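Local coordinates for protein putative mandelate racemase (Zymomonas mobilis, PDB 2OX4) that probably acts as a magnesium-dependent lyase of the enolase superfamily, with its metal bound in a barrel of beta strands and surrounding helices, at residues 149-154 against 203-208; 169-174 against 217-222; 194-199 against 233-238. One frame throughout, in Å; residues are numbered along the deposited sequence.

In the fold
Along the chain the six segments come as 149-154, 169-174, 194-199, 203-208, 217-222 and 233-238, so all three interactions cross one another and none nests. Interaction 1 closes the loop from helix 147-159 to the end of helix 189-206. Interaction 2 joins the loops that follow strands 164-167 and 211-215, and interaction 3 ties helix 189-206 to the turn leading into strand 237-241. That helix is shared by interactions 1 and 3: its Arg203 reaches Phe235 O through NH2. Arg198, one turn or so earlier, gives NH1 to Val169 O and His172 O, linking interaction 3 to interaction 2. All three belong to one sector of the barrel domain.

Interaction 1: 149-154 against 203-208; sequences EYAEEA and RNAVGP
Val206 lays its CG1 methyl against the CB of Ala154, 3.7 Å away, and just beside this pair Ala205 CB meets Ala151 CB at 3.9 Å. These two methyl-to-methyl touches carry the whole contact; no hydrogen bond runs between the segments. Because both residues of the second pair are alanines, only their two CB methyls stand between the backbones, and the CA atoms of Ala151 and Ala205 come within 5.9 Å. At the other pair the branched valine spans a slightly wider gap, with 7.1 Å between Ala154 CA and Val206 CA. The valine torsion explains which branch does the work: at chi1 -55° CG1 lies opposite the carbonyl carbon and next to the backbone N, which carries it out to Ala154, while CG2 takes the place between N and C and makes no close approach to segment 149-154.

The contact falls on the last turn of helix 189-206. Gly207 leaves helical geometry with a positive phi of 79°, and a CB there would run into CD of Pro208. Arg203 fastens this exit: its NH1 donates to Gly207 O at 2.8 Å, nearly within the guanidinium plane, though the bond is bent, with 142° at the hydrogen. The same NH1 also bonds to Val210 O, so one arginine bridges the end of the helix and the approach to strand 211-215. Around the two pairs Leu155 packs on Ala205, Val158 on Val206 and Ile202 on Ala154, extending the apolar seam, and Pro208 rests on Ser189 of a second subunit. Two successive helices packed side by side through small residues, each between consecutive parallel strands, belong to the outer layer of the TIM-type beta/alpha barrel that forms the C-terminal domain of enolase-superfamily proteins.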
ATOM      1  N   GLU C 149     -23.644  -0.484  42.801  1.00 16.05           N
ATOM      2  CA  GLU C 149     -24.806  -0.029  42.056  1.00 18.71           C
ATOM      3  C   GLU C 149     -24.795  -0.570  40.626  1.00 23.44           C
ATOM      4  O   GLU C 149     -25.845  -0.878  40.068  1.00 23.49           O
ATOM      5  CB  GLU C 149     -24.895   1.494  42.057  1.00 23.60           C
ATOM      6  CG  GLU C 149     -24.737   2.106  43.445  1.00 24.74           C
ATOM      7  CD  GLU C 149     -24.883   3.610  43.433  1.00 37.24           C
ATOM      8  OE1 GLU C 149     -25.866   4.112  44.010  1.00 51.28           O
ATOM      9  OE2 GLU C 149     -24.025   4.291  42.839  1.00 35.01           O
ATOM     10  N   TYR C 150     -23.598  -0.691  40.053  1.00 22.58           N
ATOM     11  CA  TYR C 150     -23.424  -1.303  38.740  1.00 23.06           C
ATOM     12  C   TYR C 150     -23.799  -2.793  38.756  1.00 19.75           C
ATOM     13  O   TYR C 150     -24.581  -3.243  37.919  1.00 22.44           O
ATOM     14  CB  TYR C 150     -21.994  -1.056  38.220  1.00 19.78           C
ATOM     15  CG  TYR C 150     -21.770   0.380  37.787  1.00 19.17           C
ATOM     16  CD1 TYR C 150     -21.753   0.732  36.436  1.00 16.85           C
ATOM     17  CD2 TYR C 150     -21.588   1.393  38.727  1.00 19.66           C
ATOM     18  CE1 TYR C 150     -21.570   2.054  36.040  1.00 18.65           C
ATOM     19  CE2 TYR C 150     -21.397   2.714  38.340  1.00 22.63           C
ATOM     20  CZ  TYR C 150     -21.379   3.033  36.991  1.00 17.26           C
ATOM     21  OH  TYR C 150     -21.199   4.340  36.618  1.00 17.97           O
ATOM     22  N   ALA C 151     -23.274  -3.540  39.725  1.00 22.03           N
ATOM     23  CA  ALA C 151     -23.678  -4.932  39.927  1.00 21.67           C
ATOM     24  C   ALA C 151     -25.195  -5.082  40.144  1.00 21.29           C
ATOM     25  O   ALA C 151     -25.813  -5.965  39.548  1.00 22.31           O
ATOM     26  CB  ALA C 151     -22.892  -5.569  41.053  1.00 19.43           C
ATOM     27  N   GLU C 152     -25.778  -4.195  40.956  1.00 23.84           N
ATOM     28  CA  GLU C 152     -27.220  -4.206  41.284  1.00 23.01           C
ATOM     29  C   GLU C 152     -28.106  -4.010  40.052  1.00 24.04           C
ATOM     30  O   GLU C 152     -29.085  -4.732  39.872  1.00 19.32           O
ATOM     31  CB  GLU C 152     -27.555  -3.088  42.287  1.00 27.61           C
ATOM     32  CG  GLU C 152     -27.372  -3.426  43.761  1.00 36.54           C
ATOM     33  CD  GLU C 152     -27.366  -2.174  44.655  1.00 38.46           C
ATOM     34  OE1 GLU C 152     -26.686  -2.190  45.707  1.00 59.36           O
ATOM     35  OE2 GLU C 152     -28.040  -1.176  44.305  1.00 39.34           O
ATOM     36  N   GLU C 153     -27.762  -3.028  39.217  1.00 21.27           N
ATOM     37  CA  GLU C 153     -28.520  -2.749  37.998  1.00 19.89           C
ATOM     38  C   GLU C 153     -28.438  -3.928  37.027  1.00 18.28           C
ATOM     39  O   GLU C 153     -29.448  -4.287  36.404  1.00 19.33           O
ATOM     40  CB  GLU C 153     -28.056  -1.453  37.313  1.00 20.74           C
ATOM     41  CG  GLU C 153     -28.268  -0.156  38.109  1.00 21.70           C
ATOM     42  CD  GLU C 153     -29.565  -0.133  38.894  1.00 29.90           C
ATOM     43  OE1 GLU C 153     -29.519  -0.276  40.140  1.00 32.87           O
ATOM     44  OE2 GLU C 153     -30.627   0.028  38.258  1.00 22.86           O
ATOM     45  N   ALA C 154     -27.246  -4.524  36.914  1.00 19.26           N
ATOM     46  CA  ALA C 154     -27.043  -5.709  36.093  1.00 21.73           C
ATOM     47  C   ALA C 154     -27.933  -6.862  36.552  1.00 23.46           C
ATOM     48  O   ALA C 154     -28.581  -7.517  35.738  1.00 15.30           O
ATOM     49  CB  ALA C 154     -25.582  -6.133  36.109  1.00 19.18           C
ATOM     50  N   ARG C 203     -19.404  -8.570  36.371  1.00 15.79           N
ATOM     51  CA  ARG C 203     -19.053  -9.936  35.959  1.00 13.93           C
ATOM     52  C   ARG C 203     -19.165 -10.942  37.114  1.00 21.46           C
ATOM     53  O   ARG C 203     -19.681 -12.057  36.944  1.00 16.70           O
ATOM     54  CB  ARG C 203     -17.645  -9.992  35.350  1.00 12.17           C
ATOM     55  CG  ARG C 203     -17.106 -11.402  35.059  1.00 17.00           C
ATOM     56  CD  ARG C 203     -17.947 -12.173  34.023  1.00 18.26           C
ATOM     57  NE  ARG C 203     -17.785 -11.662  32.653  1.00 17.49           N
ATOM     58  CZ  ARG C 203     -18.742 -11.651  31.726  1.00 23.11           C
ATOM     59  NH1 ARG C 203     -19.958 -12.115  32.002  1.00 16.18           N
ATOM     60  NH2 ARG C 203     -18.485 -11.160  30.512  1.00 15.32           N
ATOM     61  N   ASN C 204     -18.665 -10.547  38.276  1.00 18.15           N
ATOM     62  CA  ASN C 204     -18.856 -11.333  39.502  1.00 22.03           C
ATOM     63  C   ASN C 204     -20.327 -11.590  39.842  1.00 17.72           C
ATOM     64  O   ASN C 204     -20.681 -12.691  40.283  1.00 23.47           O
ATOM     65  CB  ASN C 204     -18.159 -10.649  40.684  1.00 19.97           C
ATOM     66  CG  ASN C 204     -16.642 -10.808  40.647  1.00 17.66           C
ATOM     67  OD1 ASN C 204     -16.106 -11.661  39.936  1.00 25.56           O
ATOM     68  ND2 ASN C 204     -15.947 -10.000  41.449  1.00 21.25           N
ATOM     69  N   ALA C 205     -21.169 -10.577  39.661  1.00 18.84           N
ATOM     70  CA  ALA C 205     -22.597 -10.682  39.969  1.00 22.22           C
ATOM     71  C   ALA C 205     -23.368 -11.556  38.973  1.00 25.61           C
ATOM     72  O   ALA C 205     -24.170 -12.401  39.382  1.00 20.96           O
ATOM     73  CB  ALA C 205     -23.231  -9.308  40.084  1.00 20.62           C
ATOM     74  N   VAL C 206     -23.127 -11.362  37.675  1.00 19.67           N
ATOM     75  CA  VAL C 206     -23.938 -12.020  36.647  1.00 16.04           C
ATOM     76  C   VAL C 206     -23.396 -13.377  36.165  1.00 15.06           C
ATOM     77  O   VAL C 206     -24.127 -14.149  35.536  1.00 21.88           O
ATOM     78  CB  VAL C 206     -24.231 -11.095  35.422  1.00 15.75           C
ATOM     79  CG1 VAL C 206     -24.883  -9.803  35.857  1.00 22.20           C
ATOM     80  CG2 VAL C 206     -22.945 -10.815  34.609  1.00 19.11           C
ATOM     81  N   GLY C 207     -22.120 -13.658  36.431  1.00 14.65           N
ATOM     82  CA  GLY C 207     -21.492 -14.897  35.968  1.00 17.47           C
ATOM     83  C   GLY C 207     -21.080 -14.874  34.496  1.00 20.53           C
ATOM     84  O   GLY C 207     -21.227 -13.851  33.828  1.00 16.97           O
ATOM     85  N   PRO C 208     -20.584 -16.013  33.981  1.00 20.64           N
ATOM     86  CA  PRO C 208     -19.986 -16.082  32.639  1.00 18.54           C
ATOM     87  C   PRO C 208     -20.997 -16.066  31.496  1.00 22.26           C
ATOM     88  O   PRO C 208     -20.620 -15.782  30.361  1.00 19.80           O
ATOM     89  CB  PRO C 208     -19.253 -17.426  32.656  1.00 21.72           C
ATOM     90  CG  PRO C 208     -20.082 -18.281  33.602  1.00 23.15           C
ATOM     91  CD  PRO C 208     -20.547 -17.319  34.672  1.00 25.09           C
TER

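Interaction 2: 169-174 against 217-222; sequences VLAHDR and HGHTDL
Two loops meet here through van der Waals packing alone, Leu170 against Thr220 and Ala171 against His219, just beyond the C-terminal ends of the adjacent parallel strands 164-167 and 211-215. Leu170 and Thr220 cross at about a right angle, with CD1 of the leucine 3.8 Å from CG2 of the threonine. At chi1 47° Thr220 puts OG1 between its backbone N and carbonyl carbon and swings CG2 round to the leucine. The hydroxyl is thereby parted from the apolar touch and has its main hydrogen-bond partner in Ile243 O, with Asn216 OD1 nearby. Next to this pair, Ala171 CB approaches the imidazole of His219 obliquely and sits equally far, 4.1 Å, from its ND1 and CE1.

In a beta/alpha barrel of the enolase superfamily this is the end of the strands where the metal lies, and here the magnesium ion is held by Glu215, Glu241 and Glu267. The His219 side chain stands about 9 Å from the ion and about 7 Å from the side chain of Glu215. His217 lies between the two in sequence: its backbone N bonds to Glu215 OE2, and its CB rests 3.4 Å above one face of the His219 ring, toward the rim. On the far side of Thr220 the chain enters helix 222-232 with Asp221 as N-cap, and Leu222 N hydrogen-bonds to Glu311 OE1 of a third subunit.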
ATOM      1  N   VAL C 169     -18.729   2.554  31.792  1.00 11.90           N
ATOM      2  CA  VAL C 169     -18.067   2.487  33.101  1.00 13.27           C
ATOM      3  C   VAL C 169     -17.048   3.615  33.355  1.00 17.77           C
ATOM      4  O   VAL C 169     -16.505   3.716  34.459  1.00 17.94           O
ATOM      5  CB  VAL C 169     -17.435   1.094  33.379  1.00 20.15           C
ATOM      6  CG1 VAL C 169     -18.505   0.001  33.374  1.00 13.51           C
ATOM      7  CG2 VAL C 169     -16.336   0.766  32.354  1.00 19.05           C
ATOM      8  N   LEU C 170     -16.790   4.451  32.338  1.00 16.70           N
ATOM      9  CA  LEU C 170     -15.801   5.539  32.466  1.00 12.02           C
ATOM     10  C   LEU C 170     -16.420   6.908  32.655  1.00  9.69           C
ATOM     11  O   LEU C 170     -15.758   7.813  33.176  1.00 15.44           O
ATOM     12  CB  LEU C 170     -14.813   5.555  31.272  1.00 11.94           C
ATOM     13  CG  LEU C 170     -13.922   4.321  31.089  1.00 15.12           C
ATOM     14  CD1 LEU C 170     -13.184   4.338  29.732  1.00 17.54           C
ATOM     15  CD2 LEU C 170     -12.933   4.134  32.229  1.00 20.64           C
ATOM     16  N   ALA C 171     -17.683   7.068  32.250  1.00 10.39           N
ATOM     17  CA  ALA C 171     -18.287   8.392  32.117  1.00 13.57           C
ATOM     18  C   ALA C 171     -18.426   9.124  33.456  1.00 19.29           C
ATOM     19  O   ALA C 171     -18.297  10.352  33.516  1.00 19.25           O
ATOM     20  CB  ALA C 171     -19.630   8.303  31.439  1.00 18.05           C
ATOM     21  N   HIS C 172     -18.710   8.369  34.515  1.00 18.02           N
ATOM     22  CA  HIS C 172     -19.046   8.970  35.808  1.00 22.33           C
ATOM     23  C   HIS C 172     -17.975   8.692  36.838  1.00 13.07           C
ATOM     24  O   HIS C 172     -17.396   7.604  36.872  1.00 15.68           O
ATOM     25  CB  HIS C 172     -20.407   8.472  36.304  1.00 18.35           C
ATOM     26  CG  HIS C 172     -21.519   8.753  35.348  1.00 18.35           C
ATOM     27  ND1 HIS C 172     -21.906   7.856  34.378  1.00 20.59           N
ATOM     28  CD2 HIS C 172     -22.304   9.844  35.188  1.00 22.29           C
ATOM     29  CE1 HIS C 172     -22.894   8.374  33.671  1.00 20.82           C
ATOM     30  NE2 HIS C 172     -23.152   9.583  34.140  1.00 27.15           N
ATOM     31  N   ASP C 173     -17.705   9.693  37.680  1.00 21.67           N
ATOM     32  CA  ASP C 173     -16.885   9.461  38.867  1.00 18.35           C
ATOM     33  C   ASP C 173     -17.639   8.633  39.906  1.00 24.95           C
ATOM     34  O   ASP C 173     -18.800   8.278  39.693  1.00 16.46           O
ATOM     35  CB  ASP C 173     -16.318  10.776  39.447  1.00 23.30           C
ATOM     36  CG  ASP C 173     -17.385  11.702  40.051  1.00 25.29           C
ATOM     37  OD1 ASP C 173     -17.071  12.903  40.227  1.00 25.15           O
ATOM     38  OD2 ASP C 173     -18.520  11.265  40.359  1.00 27.02           O
ATOM     39  N   ARG C 174     -16.986   8.344  41.025  1.00 27.26           N
ATOM     40  CA  ARG C 174     -17.570   7.496  42.065  1.00 31.13           C
ATOM     41  C   ARG C 174     -18.762   8.125  42.824  1.00 24.36           C
ATOM     42  O   ARG C 174     -19.464   7.427  43.555  1.00 29.25           O
ATOM     43  CB  ARG C 174     -16.485   7.019  43.026  1.00 28.99           C
ATOM     44  CG  ARG C 174     -15.593   5.900  42.487  1.00 22.85           C
ATOM     45  CD  ARG C 174     -14.891   5.215  43.642  1.00 24.53           C
ATOM     46  NE  ARG C 174     -13.996   4.117  43.267  1.00 19.30           N
ATOM     47  CZ  ARG C 174     -12.687   4.251  43.066  1.00 22.72           C
ATOM     48  NH1 ARG C 174     -12.122   5.447  43.173  1.00 27.88           N
ATOM     49  NH2 ARG C 174     -11.940   3.195  42.756  1.00 21.61           N
ATOM     50  N   HIS C 217     -18.951   5.818  24.638  1.00 11.49           N
ATOM     51  CA  HIS C 217     -19.677   7.034  24.226  1.00 12.41           C
ATOM     52  C   HIS C 217     -18.832   8.057  23.458  1.00 10.45           C
ATOM     53  O   HIS C 217     -19.145   9.249  23.459  1.00 11.00           O
ATOM     54  CB  HIS C 217     -20.346   7.728  25.430  1.00 13.75           C
ATOM     55  CG  HIS C 217     -21.744   7.261  25.707  1.00 18.14           C
ATOM     56  ND1 HIS C 217     -22.115   6.687  26.908  1.00 18.48           N
ATOM     57  CD2 HIS C 217     -22.859   7.286  24.941  1.00 23.83           C
ATOM     58  CE1 HIS C 217     -23.400   6.374  26.865  1.00 21.84           C
ATOM     59  NE2 HIS C 217     -23.875   6.730  25.684  1.00 24.61           N
ATOM     60  N   GLY C 218     -17.759   7.607  22.815  1.00 11.04           N
ATOM     61  CA  GLY C 218     -16.841   8.534  22.136  1.00 11.08           C
ATOM     62  C   GLY C 218     -16.128   9.524  23.053  1.00 15.55           C
ATOM     63  O   GLY C 218     -15.601  10.532  22.580  1.00 13.80           O
ATOM     64  N   HIS C 219     -16.113   9.248  24.359  1.00 11.36           N
ATOM     65  CA  HIS C 219     -15.444  10.114  25.343  1.00 13.82           C
ATOM     66  C   HIS C 219     -13.935   9.893  25.370  1.00 14.26           C
ATOM     67  O   HIS C 219     -13.161  10.799  25.702  1.00 12.77           O
ATOM     68  CB  HIS C 219     -15.994   9.833  26.746  1.00 11.93           C
ATOM     69  CG  HIS C 219     -17.425  10.223  26.924  1.00 14.25           C
ATOM     70  ND1 HIS C 219     -18.274   9.555  27.782  1.00 21.39           N
ATOM     71  CD2 HIS C 219     -18.153  11.221  26.369  1.00 14.44           C
ATOM     72  CE1 HIS C 219     -19.466  10.124  27.745  1.00 18.78           C
ATOM     73  NE2 HIS C 219     -19.423  11.131  26.889  1.00 17.19           N
ATOM     74  N   THR C 220     -13.533   8.667  25.062  1.00 10.38           N
ATOM     75  CA  THR C 220     -12.126   8.299  24.996  1.00  9.69           C
ATOM     76  C   THR C 220     -11.581   8.636  23.598  1.00 13.87           C
ATOM     77  O   THR C 220     -12.332   9.045  22.709  1.00 10.44           O
ATOM     78  CB  THR C 220     -11.934   6.790  25.291  1.00 11.69           C
ATOM     79  OG1 THR C 220     -12.882   6.018  24.534  1.00 10.82           O
ATOM     80  CG2 THR C 220     -12.133   6.511  26.803  1.00 12.00           C
ATOM     81  N   ASP C 221     -10.274   8.488  23.424  1.00  9.59           N
ATOM     82  CA  ASP C 221      -9.679   8.447  22.090  1.00 11.58           C
ATOM     83  C   ASP C 221      -8.903   7.148  21.938  1.00 15.74           C
ATOM     84  O   ASP C 221      -8.970   6.311  22.821  1.00 16.42           O
ATOM     85  CB  ASP C 221      -8.813   9.687  21.835  1.00 10.53           C
ATOM     86  CG  ASP C 221      -7.619   9.820  22.797  1.00 13.45           C
ATOM     87  OD1 ASP C 221      -7.175   8.822  23.418  1.00 15.10           O
ATOM     88  OD2 ASP C 221      -7.096  10.955  22.911  1.00 14.55           O
ATOM     89  N   LEU C 222      -8.182   6.994  20.832  1.00 14.01           N
ATOM     90  CA  LEU C 222      -7.416   5.779  20.580  1.00 17.07           C
ATOM     91  C   LEU C 222      -6.582   5.388  21.795  1.00 11.12           C
ATOM     92  O   LEU C 222      -6.634   4.247  22.256  1.00 12.51           O
ATOM     93  CB  LEU C 222      -6.513   5.958  19.359  1.00 17.92           C
ATOM     94  CG  LEU C 222      -5.559   4.804  19.045  1.00 26.37           C
ATOM     95  CD1 LEU C 222      -5.229   4.767  17.561  1.00 27.49           C
ATOM     96  CD2 LEU C 222      -4.290   4.914  19.878  1.00 31.65           C
TER

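Interaction 3: 194-199 against 233-238; sequences IGVERV and EEFNIF
Helix 189-206, from the outer layer of the beta/alpha barrel, takes Phe235 against Val196 and Val199 where the chain turns from helix 222-232 into strand 237-241. The phenylalanine serves both valines, which lie one helical turn apart. CG1 of Val199 nestles at the root of the aromatic side chain, 3.7 Å from Phe235 CB and equally near CD1, whereas CG1 of Val196 reaches the outer part of the ring, 3.9 Å from Phe235 CE1. Both methyls come at the ring obliquely. In each valine CG1 points opposite the backbone N (chi1 168° in Val196 and 172° in Val199), so the two helix positions offer the same branch to the turn. Val199 CG1 has a third neighbour in Ile237, whose CD1 closes in to 3.9 Å; the methyl thus faces the aromatic root and the isoleucine tip together. One face of the Phe235 ring is covered from within its own turn by CG of Glu234, 3.6 Å above the plane and over the centre.

With an alanine in place of Phe235, CB could still touch Val199, but Val196 CG1 would probably lose its partner across the contact and a gap would open between helix and turn.

The packing continues around the valines: Ile232 of helix 222-232 meets Val196, Val199 and Ile237, Ala231 adds to the cover of Val196, and Val214 of strand 211-215 lies against both Val199 and Ile237, joining two helices to two neighbouring strands.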
ATOM      1  N   ILE C 194     -11.463   2.641  38.513  1.00 18.53           N
ATOM      2  CA  ILE C 194     -12.916   2.892  38.559  1.00 17.08           C
ATOM      3  C   ILE C 194     -13.651   2.072  37.483  1.00 27.45           C
ATOM      4  O   ILE C 194     -14.654   1.405  37.768  1.00 18.10           O
ATOM      5  CB  ILE C 194     -13.237   4.398  38.419  1.00 16.77           C
ATOM      6  CG1 ILE C 194     -12.909   5.147  39.719  1.00 22.89           C
ATOM      7  CG2 ILE C 194     -14.702   4.627  38.094  1.00 18.82           C
ATOM      8  CD1 ILE C 194     -12.856   6.661  39.562  1.00 22.04           C
ATOM      9  N   GLY C 195     -13.131   2.095  36.256  1.00 20.24           N
ATOM     10  CA  GLY C 195     -13.713   1.307  35.178  1.00 13.04           C
ATOM     11  C   GLY C 195     -13.619  -0.190  35.421  1.00 14.37           C
ATOM     12  O   GLY C 195     -14.609  -0.900  35.276  1.00 17.39           O
ATOM     13  N   VAL C 196     -12.432  -0.664  35.790  1.00 13.57           N
ATOM     14  CA  VAL C 196     -12.202  -2.080  36.067  1.00 16.74           C
ATOM     15  C   VAL C 196     -13.104  -2.583  37.206  1.00 22.84           C
ATOM     16  O   VAL C 196     -13.708  -3.652  37.084  1.00 21.64           O
ATOM     17  CB  VAL C 196     -10.725  -2.381  36.409  1.00 18.63           C
ATOM     18  CG1 VAL C 196     -10.573  -3.787  36.976  1.00 17.85           C
ATOM     19  CG2 VAL C 196      -9.841  -2.244  35.161  1.00 15.59           C
ATOM     20  N   GLU C 197     -13.197  -1.820  38.296  1.00 19.67           N
ATOM     21  CA  GLU C 197     -13.966  -2.285  39.468  1.00 20.10           C
ATOM     22  C   GLU C 197     -15.451  -2.466  39.127  1.00 24.15           C
ATOM     23  O   GLU C 197     -16.097  -3.372  39.653  1.00 20.96           O
ATOM     24  CB  GLU C 197     -13.780  -1.373  40.699  1.00 20.17           C
ATOM     25  CG  GLU C 197     -14.504  -0.036  40.615  1.00 17.35           C
ATOM     26  CD  GLU C 197     -14.315   0.828  41.849  1.00 20.96           C
ATOM     27  OE1 GLU C 197     -15.104   1.780  42.023  1.00 26.00           O
ATOM     28  OE2 GLU C 197     -13.367   0.566  42.618  1.00 25.65           O
ATOM     29  N   ARG C 198     -15.969  -1.618  38.235  1.00 16.32           N
ATOM     30  CA  ARG C 198     -17.356  -1.707  37.788  1.00 13.48           C
ATOM     31  C   ARG C 198     -17.584  -2.931  36.900  1.00 21.21           C
ATOM     32  O   ARG C 198     -18.535  -3.684  37.119  1.00 18.49           O
ATOM     33  CB  ARG C 198     -17.791  -0.419  37.089  1.00 13.08           C
ATOM     34  CG  ARG C 198     -17.949   0.757  38.025  1.00 14.72           C
ATOM     35  CD  ARG C 198     -17.844   2.083  37.314  1.00 19.98           C
ATOM     36  NE  ARG C 198     -18.032   3.194  38.245  1.00 18.55           N
ATOM     37  CZ  ARG C 198     -18.057   4.478  37.905  1.00 24.19           C
ATOM     38  NH1 ARG C 198     -17.881   4.842  36.640  1.00 14.90           N
ATOM     39  NH2 ARG C 198     -18.237   5.408  38.837  1.00 20.33           N
ATOM     40  N   VAL C 199     -16.703  -3.143  35.920  1.00 17.69           N
ATOM     41  CA  VAL C 199     -16.781  -4.329  35.060  1.00 15.59           C
ATOM     42  C   VAL C 199     -16.644  -5.614  35.875  1.00 13.64           C
ATOM     43  O   VAL C 199     -17.431  -6.559  35.706  1.00 16.49           O
ATOM     44  CB  VAL C 199     -15.692  -4.308  33.939  1.00 15.01           C
ATOM     45  CG1 VAL C 199     -15.678  -5.646  33.178  1.00 13.33           C
ATOM     46  CG2 VAL C 199     -15.928  -3.130  32.984  1.00 13.21           C
ATOM     47  N   GLU C 233      -9.803  -6.754  29.387  1.00 15.82           N
ATOM     48  CA  GLU C 233      -9.914  -7.877  28.453  1.00 26.59           C
ATOM     49  C   GLU C 233     -10.109  -9.229  29.152  1.00 24.18           C
ATOM     50  O   GLU C 233     -10.822 -10.093  28.636  1.00 20.03           O
ATOM     51  CB  GLU C 233      -8.751  -7.924  27.463  1.00 25.29           C
ATOM     52  CG  GLU C 233      -7.367  -7.936  28.094  1.00 40.62           C
ATOM     53  CD  GLU C 233      -6.251  -8.001  27.065  1.00 47.13           C
ATOM     54  OE1 GLU C 233      -5.073  -8.041  27.481  1.00 67.16           O
ATOM     55  OE2 GLU C 233      -6.548  -8.006  25.847  1.00 56.45           O
ATOM     56  N   GLU C 234      -9.514  -9.384  30.336  1.00 18.70           N
ATOM     57  CA  GLU C 234      -9.688 -10.594  31.155  1.00 24.24           C
ATOM     58  C   GLU C 234     -11.150 -10.928  31.522  1.00 21.49           C
ATOM     59  O   GLU C 234     -11.462 -12.066  31.874  1.00 19.60           O
ATOM     60  CB  GLU C 234      -8.840 -10.497  32.424  1.00 21.18           C
ATOM     61  CG  GLU C 234      -9.327  -9.442  33.405  1.00 23.40           C
ATOM     62  CD  GLU C 234      -8.273  -9.077  34.425  1.00 51.69           C
ATOM     63  OE1 GLU C 234      -7.455  -8.174  34.138  1.00 51.20           O
ATOM     64  OE2 GLU C 234      -8.267  -9.701  35.510  1.00 34.85           O
ATOM     65  N   PHE C 235     -12.041  -9.946  31.421  1.00 13.71           N
ATOM     66  CA  PHE C 235     -13.424 -10.131  31.846  1.00 15.77           C
ATOM     67  C   PHE C 235     -14.373 -10.590  30.741  1.00 15.89           C
ATOM     68  O   PHE C 235     -15.590 -10.580  30.944  1.00 16.64           O
ATOM     69  CB  PHE C 235     -13.961  -8.859  32.502  1.00 14.32           C
ATOM     70  CG  PHE C 235     -13.190  -8.447  33.725  1.00 19.30           C
ATOM     71  CD1 PHE C 235     -12.396  -7.304  33.709  1.00 21.37           C
ATOM     72  CD2 PHE C 235     -13.244  -9.213  34.890  1.00 21.60           C
ATOM     73  CE1 PHE C 235     -11.668  -6.917  34.838  1.00 25.35           C
ATOM     74  CE2 PHE C 235     -12.521  -8.837  36.027  1.00 25.50           C
ATOM     75  CZ  PHE C 235     -11.735  -7.687  36.003  1.00 26.35           C
ATOM     76  N   ASN C 236     -13.820 -10.980  29.590  1.00 16.67           N
ATOM     77  CA  ASN C 236     -14.612 -11.457  28.444  1.00 18.09           C
ATOM     78  C   ASN C 236     -15.674 -10.446  27.988  1.00 19.24           C
ATOM     79  O   ASN C 236     -16.879 -10.654  28.152  1.00 20.53           O
ATOM     80  CB  ASN C 236     -15.230 -12.844  28.729  1.00 18.10           C
ATOM     81  CG  ASN C 236     -15.969 -13.427  27.521  1.00 36.95           C
ATOM     82  OD1 ASN C 236     -17.054 -14.001  27.662  1.00 33.61           O
ATOM     83  ND2 ASN C 236     -15.382 -13.278  26.331  1.00 22.57           N
ATOM     84  N   ILE C 237     -15.207  -9.335  27.430  1.00 13.54           N
ATOM     85  CA  ILE C 237     -16.091  -8.264  26.980  1.00 11.42           C
ATOM     86  C   ILE C 237     -16.649  -8.646  25.613  1.00 13.59           C
ATOM     87  O   ILE C 237     -15.900  -9.017  24.719  1.00 10.46           O
ATOM     88  CB  ILE C 237     -15.314  -6.916  26.924  1.00 14.78           C
ATOM     89  CG1 ILE C 237     -14.695  -6.604  28.292  1.00 17.32           C
ATOM     90  CG2 ILE C 237     -16.193  -5.765  26.417  1.00 12.69           C
ATOM     91  CD1 ILE C 237     -15.702  -6.583  29.435  1.00 15.34           C
ATOM     92  N   PHE C 238     -17.973  -8.569  25.465  1.00 10.59           N
ATOM     93  CA  PHE C 238     -18.659  -9.063  24.278  1.00  8.96           C
ATOM     94  C   PHE C 238     -18.278  -8.189  23.070  1.00 11.93           C
ATOM     95  O   PHE C 238     -17.827  -8.690  22.042  1.00  8.99           O
ATOM     96  CB  PHE C 238     -20.175  -8.995  24.517  1.00  9.73           C
ATOM     97  CG  PHE C 238     -20.983  -9.801  23.550  1.00 10.33           C
ATOM     98  CD1 PHE C 238     -20.801 -11.181  23.442  1.00 14.43           C
ATOM     99  CD2 PHE C 238     -21.935  -9.187  22.751  1.00 14.21           C
ATOM    100  CE1 PHE C 238     -21.555 -11.930  22.555  1.00 17.78           C
ATOM    101  CE2 PHE C 238     -22.700  -9.931  21.841  1.00 16.02           C
ATOM    102  CZ  PHE C 238     -22.512 -11.299  21.743  1.00 12.54           C
TER